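Local coordinates for trehalose synthase regulatory protein (Candida albicans, PDB 5HUS), which probably serves as a regulatory subunit of the trehalose-synthesising complex, this C-terminal domain having the HAD-type fold of trehalose-phosphatases, at residues T171-H174 against I175-F179. Residues are numbered along the deposited sequence; the frame is centred on the assembly and turned at random.
Sequences TIQH and INTLF
Thr177 and Gln173 meet one turn apart on an α-helix, and Gln173 O takes two bonds from Thr177. The hydroxyl OG1 of Thr177 donates to Gln173 O at 2.7 Å, standing 36° above the carbonyl plane, while Thr177 N gives the regular i to i+4 bond to the same oxygen at 2.9 Å from the opposite face. What brings the hydroxyl back over the preceding turn is its torsion, with OG1 beside the backbone N and anti to the carbonyl carbon (chi1 -59°). The extended Gln173 side chain runs alongside Thr177, and a water bridges the two side chains: it accepts from Gln173 NE2 and donates to Thr177 OG1, so the threonine hydroxyl both donates, to the carbonyl, and accepts, from the water.

Next along the surface, the imidazole of His174 and the side chain of Leu178 pass at a slant. Leu178 reaches the ring at its edge, CG in the ring plane and CD1 3.5 Å from NE2, while ND1 is hydrogen-bonded to NZ of Lys133 on helix 116-136. Toward the interior, the methyl groups Thr171 CG2 and Ile175 CD1 touch at 3.6 Å, the two side chains pointing the same way. Ile172 and Asn176 are likewise side by side, with CG2 of the isoleucine 3.5 Å from ND2 of the amide; OD1 of Asn176 accepts from the backbone N of Ala186.

These turns end helix 161-179, which with helix 116-136 packs beside the four-stranded antiparallel sheet, an arrangement consistent with the cap domain of HAD-type trehalose-phosphatases. Ile175 lies between helix 116-136, through Leu129, and the sheet, through Ala186 of strand 184-189 and Val195 of strand 192-197, while Ile172 rests on Leu188 and Val193 of the same strand pair.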
ATOM      1  N   THR A 171      19.834   7.082 -11.668  1.00 28.94           N
ATOM      2  CA  THR A 171      18.896   6.092 -12.178  1.00 26.70           C
ATOM      3  C   THR A 171      17.460   6.595 -12.131  1.00 23.06           C
ATOM      4  O   THR A 171      16.677   6.369 -13.058  1.00 26.80           O
ATOM      5  CB  THR A 171      19.016   4.779 -11.381  1.00 29.41           C
ATOM      6  OG1 THR A 171      20.349   4.267 -11.517  1.00 31.50           O
ATOM      7  CG2 THR A 171      18.026   3.743 -11.889  1.00 26.89           C
ATOM      8  N   ILE A 172      17.114   7.286 -11.049  1.00 24.85           N
ATOM      9  CA  ILE A 172      15.806   7.922 -10.937  1.00 22.22           C
ATOM     10  C   ILE A 172      15.559   8.910 -12.084  1.00 31.15           C
ATOM     11  O   ILE A 172      14.487   8.909 -12.694  1.00 25.00           O
ATOM     12  CB  ILE A 172      15.662   8.643  -9.587  1.00 23.78           C
ATOM     13  CG1 ILE A 172      15.501   7.613  -8.465  1.00 30.09           C
ATOM     14  CG2 ILE A 172      14.473   9.588  -9.611  1.00 26.66           C
ATOM     15  CD1 ILE A 172      15.529   8.210  -7.086  1.00 29.30           C
ATOM     16  N   GLN A 173      16.554   9.743 -12.386  1.00 32.80           N
ATOM     17  CA  GLN A 173      16.420  10.711 -13.477  1.00 26.24           C
ATOM     18  C   GLN A 173      16.273  10.008 -14.822  1.00 26.77           C
ATOM     19  O   GLN A 173      15.438  10.392 -15.643  1.00 33.19           O
ATOM     20  CB  GLN A 173      17.616  11.668 -13.513  1.00 27.20           C
ATOM     21  CG  GLN A 173      17.571  12.649 -14.684  1.00 31.87           C
ATOM     22  CD  GLN A 173      18.589  13.765 -14.557  1.00 37.64           C
ATOM     23  OE1 GLN A 173      19.345  13.828 -13.584  1.00 39.04           O
ATOM     24  NE2 GLN A 173      18.613  14.659 -15.542  1.00 39.40           N
ATOM     25  N   HIS A 174      17.092   8.981 -15.035  1.00 26.17           N
ATOM     26  CA  HIS A 174      17.071   8.168 -16.254  1.00 27.27           C
ATOM     27  C   HIS A 174      15.686   7.548 -16.481  1.00 33.17           C
ATOM     28  O   HIS A 174      15.069   7.738 -17.533  1.00 26.53           O
ATOM     29  CB  HIS A 174      18.157   7.087 -16.158  1.00 28.42           C
ATOM     30  CG  HIS A 174      18.304   6.231 -17.382  1.00 24.89           C
ATOM     31  ND1 HIS A 174      19.329   5.317 -17.520  1.00 27.12           N
ATOM     32  CD2 HIS A 174      17.564   6.135 -18.510  1.00 28.72           C
ATOM     33  CE1 HIS A 174      19.210   4.697 -18.680  1.00 29.65           C
ATOM     34  NE2 HIS A 174      18.146   5.175 -19.301  1.00 27.48           N
ATOM     35  N   ILE A 175      15.194   6.819 -15.486  1.00 26.90           N
ATOM     36  CA  ILE A 175      13.881   6.189 -15.587  1.00 25.25           C
ATOM     37  C   ILE A 175      12.748   7.202 -15.747  1.00 25.58           C
ATOM     38  O   ILE A 175      11.844   7.008 -16.564  1.00 26.36           O
ATOM     39  CB  ILE A 175      13.610   5.302 -14.357  1.00 25.65           C
ATOM     40  CG1 ILE A 175      14.574   4.116 -14.360  1.00 25.17           C
ATOM     41  CG2 ILE A 175      12.165   4.820 -14.341  1.00 25.29           C
ATOM     42  CD1 ILE A 175      14.615   3.356 -13.051  1.00 20.99           C
ATOM     43  N   ASN A 176      12.786   8.288 -14.983  1.00 24.86           N
ATOM     44  CA  ASN A 176      11.702   9.256 -15.057  1.00 24.03           C
ATOM     45  C   ASN A 176      11.687   9.967 -16.400  1.00 29.55           C
ATOM     46  O   ASN A 176      10.623  10.205 -16.958  1.00 26.27           O
ATOM     47  CB  ASN A 176      11.791  10.265 -13.914  1.00 23.71           C
ATOM     48  CG  ASN A 176      11.342   9.671 -12.595  1.00 26.91           C
ATOM     49  OD1 ASN A 176      10.697   8.624 -12.573  1.00 27.51           O
ATOM     50  ND2 ASN A 176      11.676  10.332 -11.496  1.00 29.45           N
ATOM     51  N   THR A 177      12.864  10.275 -16.933  1.00 22.99           N
ATOM     52  CA  THR A 177      12.928  10.936 -18.238  1.00 24.69           C
ATOM     53  C   THR A 177      12.264  10.070 -19.307  1.00 26.77           C
ATOM     54  O   THR A 177      11.469  10.559 -20.113  1.00 31.85           O
ATOM     55  CB  THR A 177      14.380  11.236 -18.653  1.00 28.62           C
ATOM     56  OG1 THR A 177      15.000  12.078 -17.672  1.00 32.03           O
ATOM     57  CG2 THR A 177      14.417  11.930 -20.016  1.00 32.79           C
ATOM     58  N   LEU A 178      12.560   8.774 -19.284  1.00 27.73           N
ATOM     59  CA  LEU A 178      12.099   7.868 -20.331  1.00 27.90           C
ATOM     60  C   LEU A 178      10.681   7.323 -20.133  1.00 27.55           C
ATOM     61  O   LEU A 178      10.013   6.994 -21.112  1.00 28.19           O
ATOM     62  CB  LEU A 178      13.064   6.693 -20.472  1.00 26.70           C
ATOM     63  CG  LEU A 178      14.496   7.015 -20.908  1.00 31.92           C
ATOM     64  CD1 LEU A 178      15.252   5.738 -21.215  1.00 28.89           C
ATOM     65  CD2 LEU A 178      14.505   7.944 -22.109  1.00 29.80           C
ATOM     66  N   PHE A 179      10.217   7.211 -18.892  1.00 21.39           N
ATOM     67  CA  PHE A 179       8.935   6.542 -18.663  1.00 23.58           C
ATOM     68  C   PHE A 179       7.834   7.385 -18.036  1.00 21.26           C
ATOM     69  O   PHE A 179       6.701   6.920 -17.909  1.00 22.83           O
ATOM     70  CB  PHE A 179       9.160   5.289 -17.806  1.00 23.05           C
ATOM     71  CG  PHE A 179       9.850   4.184 -18.541  1.00 27.78           C
ATOM     72  CD1 PHE A 179       9.117   3.232 -19.234  1.00 38.38           C
ATOM     73  CD2 PHE A 179      11.231   4.108 -18.567  1.00 27.40           C
ATOM     74  CE1 PHE A 179       9.750   2.217 -19.924  1.00 36.58           C
ATOM     75  CE2 PHE A 179      11.871   3.094 -19.252  1.00 27.43           C
ATOM     76  CZ  PHE A 179      11.128   2.148 -19.933  1.00 33.52           C
TER
HETATM   77  O   HOH W   1      16.887  14.037 -17.814  1.00 34.36           O